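Local structure of cephalosporin hydroxylase CMCI (Streptomyces clavuligerus, 2BM8) at residues Trp36-Asp39 with Arg40-Glu43; Gly205-Arg208 with Asp209-Met213. The protein probably takes part in cephamycin biosynthesis, helping to introduce the 7-methoxy group of the cephalosporin nucleus. The protein carries 3 engineered substitutions. All coordinates share one frame; numbering follows the deposited sequence.

Contact 1 (Trp36-Asp39 with Arg40-Glu43); sequences WPLD and RWAE
Trp36 sends its indole N-H to the carbonyl of Arg40, closing the compact turn in which the end of strand 35-37 winds into a 3-10 segment, at the tip of an extended N-terminal arm. Trp36 NE1 lies 3.1 Å from Arg40 O (N-H...O angle 161°). The oxygen sits close to the plane of the indole, at its edge, whereas the donor stands above the carbonyl plane; Glu43 N reaches the same oxygen from the opposite face, so two N-H groups grip it. With CG anti to the backbone N (chi1 -161°), the indole turns its NE1 edge to Arg40, and Trp36 CZ2 comes to 3.9 Å from Glu43 O. The backbone of Trp36 pairs antiparallel with a strand of a neighbouring subunit. Pro37 lays CD on one indole face, and Pro37 O accepts Arg40 N at 3.2 Å, an i+3 to i bond of the kind that makes a 3-10 turn. Leu38 O takes a weak bond from Trp41 N, while Leu38 CD1 approaches Trp41 CD1 at 4.2 Å; Leu38 packs on Leu211 of the neighbouring subunit, and Trp41 meets Phe200 and Tyr193 of that subunit edge-to-face. Asp39 points the same way as Arg40, but its OD1 forms a salt bridge with Arg208 NE of the neighbouring subunit. Within the turn, Asp39 OD2 is 4.0 Å from Arg40 CG but 4.6 Å from Arg40 NE.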
loop_
_atom_site.group_PDB
_atom_site.type_symbol
_atom_site.label_atom_id
_atom_site.label_comp_id
_atom_site.label_asym_id
_atom_site.label_seq_id
_atom_site.Cartn_x
_atom_site.Cartn_y
_atom_site.Cartn_z
ATOM N N TRP B 36 -13.326 -0.662 -28.023
ATOM C CA TRP B 36 -11.916 -0.339 -28.178
ATOM C C TRP B 36 -11.289 -1.174 -29.297
ATOM O O TRP B 36 -11.505 -2.378 -29.353
ATOM C CB TRP B 36 -11.160 -0.553 -26.860
ATOM C CG TRP B 36 -9.874 0.179 -26.861
ATOM C CD1 TRP B 36 -8.692 -0.277 -27.345
ATOM C CD2 TRP B 36 -9.638 1.522 -26.427
ATOM N NE1 TRP B 36 -7.724 0.688 -27.221
ATOM C CE2 TRP B 36 -8.275 1.806 -26.665
ATOM C CE3 TRP B 36 -10.434 2.519 -25.855
ATOM C CZ2 TRP B 36 -7.689 3.041 -26.355
ATOM C CZ3 TRP B 36 -9.844 3.754 -25.538
ATOM C CH2 TRP B 36 -8.486 3.998 -25.793
ATOM N N PRO B 37 -10.537 -0.543 -30.201
ATOM C CA PRO B 37 -9.893 -1.275 -31.304
ATOM C C PRO B 37 -8.721 -2.164 -30.854
ATOM O O PRO B 37 -7.898 -1.747 -30.044
ATOM C CB PRO B 37 -9.419 -0.160 -32.252
ATOM C CG PRO B 37 -9.322 1.073 -31.428
ATOM C CD PRO B 37 -10.279 0.909 -30.278
ATOM N N LEU B 38 -8.645 -3.368 -31.413
ATOM C CA LEU B 38 -7.691 -4.381 -30.960
ATOM C C LEU B 38 -6.249 -4.131 -31.417
ATOM O O LEU B 38 -5.298 -4.678 -30.843
ATOM C CB LEU B 38 -8.163 -5.770 -31.410
ATOM C CG LEU B 38 -8.865 -6.662 -30.371
ATOM C CD1 LEU B 38 -9.425 -5.875 -29.209
ATOM C CD2 LEU B 38 -9.969 -7.518 -31.000
ATOM N N ASP B 39 -6.090 -3.328 -32.461
ATOM C CA ASP B 39 -4.761 -2.895 -32.902
ATOM C C ASP B 39 -4.125 -1.917 -31.907
ATOM O O ASP B 39 -2.898 -1.793 -31.852
ATOM C CB ASP B 39 -4.784 -2.303 -34.334
ATOM C CG ASP B 39 -5.797 -1.167 -34.510
ATOM O OD1 ASP B 39 -6.978 -1.339 -34.148
ATOM O OD2 ASP B 39 -5.499 -0.074 -35.035
ATOM N N ARG B 40 -4.962 -1.235 -31.128
ATOM C CA ARG B 40 -4.497 -0.357 -30.064
ATOM C C ARG B 40 -4.752 -0.951 -28.676
ATOM O O ARG B 40 -4.765 -0.227 -27.686
ATOM C CB ARG B 40 -5.199 0.997 -30.179
ATOM C CG ARG B 40 -4.946 1.707 -31.499
ATOM C CD ARG B 40 -4.823 3.221 -31.380
ATOM N NE ARG B 40 -5.129 3.883 -32.650
ATOM C CZ ARG B 40 -5.468 5.169 -32.785
ATOM N NH1 ARG B 40 -5.549 5.974 -31.726
ATOM N NH2 ARG B 40 -5.726 5.660 -33.993
ATOM N N TRP B 41 -4.916 -2.269 -28.598
ATOM C CA TRP B 41 -5.386 -2.931 -27.377
ATOM C C TRP B 41 -4.588 -2.560 -26.120
ATOM O O TRP B 41 -5.158 -2.422 -25.036
ATOM C CB TRP B 41 -5.390 -4.451 -27.578
ATOM C CG TRP B 41 -5.646 -5.242 -26.331
ATOM C CD1 TRP B 41 -6.844 -5.696 -25.882
ATOM C CD2 TRP B 41 -4.673 -5.662 -25.370
ATOM N NE1 TRP B 41 -6.680 -6.381 -24.704
ATOM C CE2 TRP B 41 -5.355 -6.374 -24.365
ATOM C CE3 TRP B 41 -3.284 -5.515 -25.262
ATOM C CZ2 TRP B 41 -4.701 -6.939 -23.270
ATOM C CZ3 TRP B 41 -2.636 -6.070 -24.174
ATOM C CH2 TRP B 41 -3.343 -6.772 -23.190
ATOM N N ALA B 42 -3.279 -2.400 -26.275
ATOM C CA ALA B 42 -2.380 -2.103 -25.154
ATOM C C ALA B 42 -2.500 -0.668 -24.628
ATOM O O ALA B 42 -2.083 -0.375 -23.512
ATOM C CB ALA B 42 -0.933 -2.381 -25.568
ATOM N N GLU B 43 -3.053 0.220 -25.443
ATOM C CA GLU B 43 -3.205 1.623 -25.077
ATOM C C GLU B 43 -4.504 1.898 -24.307
ATOM O O GLU B 43 -4.717 3.025 -23.856
ATOM C CB GLU B 43 -3.169 2.497 -26.336
ATOM C CG GLU B 43 -1.983 2.255 -27.263
ATOM C CD GLU B 43 -2.161 2.939 -28.608
ATOM O OE1 GLU B 43 -2.561 4.124 -28.628
ATOM O OE2 GLU B 43 -1.910 2.295 -29.651
#

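Contact 2 (Gly205-Arg208 with Asp209-Met213); sequences GAFR and DVLSM
Phe207 is tied through its carbonyl to both Val210 and Leu211 in the tight bend that carries the chain from helix 197-205, by way of a type I beta turn, into strand 211-214. Leu211 N approaches Phe207 O almost head-on at 2.9 Å, while Val210 N, at 3.2 Å, comes from above the carbonyl plane. The same two residues also touch the aromatic ring: Val210 CG2 lies at its edge, near its plane, and Leu211 runs beside it with CD1 4.1 Å from CD2 of Phe207. Helix 165-175 contributes Phe166 and Met169 to this apolar cluster. On the polar side of the bend, Asp209 and Arg208 meet obliquely. With CG between backbone N and carbonyl carbon and a further bend at chi2 (97°), Arg208 CD comes to 3.4 Å from Asp209 OD1. That oxygen lies at the guanidinium edge, yet its salt bridge to Arg208 NH1 is long, at 3.6 Å. The strongest partner of Arg208 is Asp39 of a second subunit, which bridges NE; Asp209 OD2 also bonds to Asn2 N of a third subunit. A water donates to Ala206 O and Asp209 OD2 and accepts Asp209 N at 2.9 Å; another joins Arg208 O to Leu211 O. Backbone and water bonds thus hold the bend, while its charged pair, only loosely coupled internally, also reaches two other subunits, consistent with a part in holding the assembly together.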
loop_
_atom_site.group_PDB
_atom_site.type_symbol
_atom_site.label_atom_id
_atom_site.label_comp_id
_atom_site.label_asym_id
_atom_site.label_seq_id
_atom_site.Cartn_x
_atom_site.Cartn_y
_atom_site.Cartn_z
ATOM N N GLY B 205 -21.667 -7.018 24.656
ATOM C CA GLY B 205 -21.282 -7.950 25.702
ATOM C C GLY B 205 -22.420 -8.401 26.612
ATOM O O GLY B 205 -22.344 -9.473 27.214
ATOM N N ALA B 206 -23.466 -7.585 26.717
ATOM C CA ALA B 206 -24.638 -7.912 27.522
ATOM C C ALA B 206 -25.400 -9.120 26.953
ATOM O O ALA B 206 -26.060 -9.848 27.702
ATOM C CB ALA B 206 -25.561 -6.702 27.613
ATOM N N PHE B 207 -25.305 -9.316 25.636
ATOM C CA PHE B 207 -25.964 -10.428 24.948
ATOM C C PHE B 207 -25.137 -11.723 24.867
ATOM O O PHE B 207 -25.449 -12.588 24.054
ATOM C CB PHE B 207 -26.331 -10.012 23.516
ATOM C CG PHE B 207 -27.383 -8.947 23.442
ATOM C CD1 PHE B 207 -27.043 -7.619 23.604
ATOM C CD2 PHE B 207 -28.707 -9.277 23.196
ATOM C CE1 PHE B 207 -27.985 -6.640 23.535
ATOM C CE2 PHE B 207 -29.668 -8.304 23.118
ATOM C CZ PHE B 207 -29.311 -6.977 23.292
ATOM N N ARG B 208 -24.112 -11.878 25.698
ATOM C CA ARG B 208 -23.189 -13.011 25.570
ATOM C C ARG B 208 -23.729 -14.402 25.996
ATOM O O ARG B 208 -23.126 -15.424 25.693
ATOM C CB ARG B 208 -21.890 -12.716 26.326
ATOM C CG ARG B 208 -22.035 -12.597 27.860
ATOM C CD ARG B 208 -21.698 -13.871 28.629
ATOM N NE ARG B 208 -20.376 -14.390 28.277
ATOM C CZ ARG B 208 -20.070 -15.688 28.130
ATOM N NH1 ARG B 208 -20.984 -16.646 28.320
ATOM N NH2 ARG B 208 -18.822 -16.034 27.805
ATOM N N ASP B 209 -24.845 -14.458 26.701
ATOM C CA ASP B 209 -25.407 -15.755 27.082
ATOM C C ASP B 209 -26.366 -16.275 26.027
ATOM O O ASP B 209 -26.820 -17.418 26.124
ATOM C CB ASP B 209 -26.114 -15.665 28.432
ATOM C CG ASP B 209 -25.186 -15.205 29.533
ATOM O OD1 ASP B 209 -24.197 -15.934 29.805
ATOM O OD2 ASP B 209 -25.356 -14.123 30.159
ATOM N N VAL B 210 -26.659 -15.432 25.032
ATOM C CA VAL B 210 -27.715 -15.680 24.063
ATOM C C VAL B 210 -27.315 -15.540 22.593
ATOM O O VAL B 210 -27.982 -16.086 21.740
ATOM C CB VAL B 210 -28.924 -14.750 24.324
ATOM C CG1 VAL B 210 -29.567 -15.089 25.667
ATOM C CG2 VAL B 210 -28.523 -13.283 24.275
ATOM N N LEU B 211 -26.252 -14.799 22.294
ATOM C CA LEU B 211 -25.823 -14.583 20.916
ATOM C C LEU B 211 -24.309 -14.751 20.800
ATOM O O LEU B 211 -23.557 -14.358 21.696
ATOM C CB LEU B 211 -26.224 -13.189 20.432
ATOM C CG LEU B 211 -27.701 -12.913 20.127
ATOM C CD1 LEU B 211 -27.900 -11.431 19.832
ATOM C CD2 LEU B 211 -28.203 -13.749 18.972
ATOM N N SER B 212 -23.882 -15.349 19.696
ATOM C CA SER B 212 -22.474 -15.555 19.393
ATOM C C SER B 212 -22.157 -14.815 18.100
ATOM O O SER B 212 -23.049 -14.592 17.293
ATOM C CB SER B 212 -22.188 -17.046 19.177
ATOM O OG SER B 212 -22.569 -17.449 17.843
ATOM N N MET B 213 -20.902 -14.432 17.907
ATOM C CA MET B 213 -20.445 -13.996 16.594
ATOM C C MET B 213 -20.004 -15.225 15.799
ATOM O O MET B 213 -19.110 -15.960 16.226
ATOM C CB MET B 213 -19.289 -13.012 16.706
ATOM C CG MET B 213 -18.812 -12.510 15.360
ATOM S SD MET B 213 -17.846 -11.012 15.471
ATOM C CE MET B 213 -16.623 -11.492 16.688
HETATM O O HOH W 1 -26.552 -12.365 27.789
HETATM O O HOH W 2 -21.474 -14.813 23.403
#

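How the contacts relate
Contacts 1 and 2 do not touch within one chain: their centres are 56 Å apart, their nearest atoms about 41 Å, and they lie on opposite sides of the chain's centre. Contact 1 is the more remote, 40 Å from that centre against 22 Å for contact 2. The assembly brings such regions together: Leu38 of one subunit packs on Phe207 and Leu211 of another, Trp41 on Met213 of that second subunit, and Asp39 pairs with its Arg208. There the arm adds a strand beside 211-214, an outermost strand of the Rossmann-like, methyltransferase-type sheet within its own chain. Both contacts therefore bear on oligomer assembly; no ligand is present to relate them to an active site.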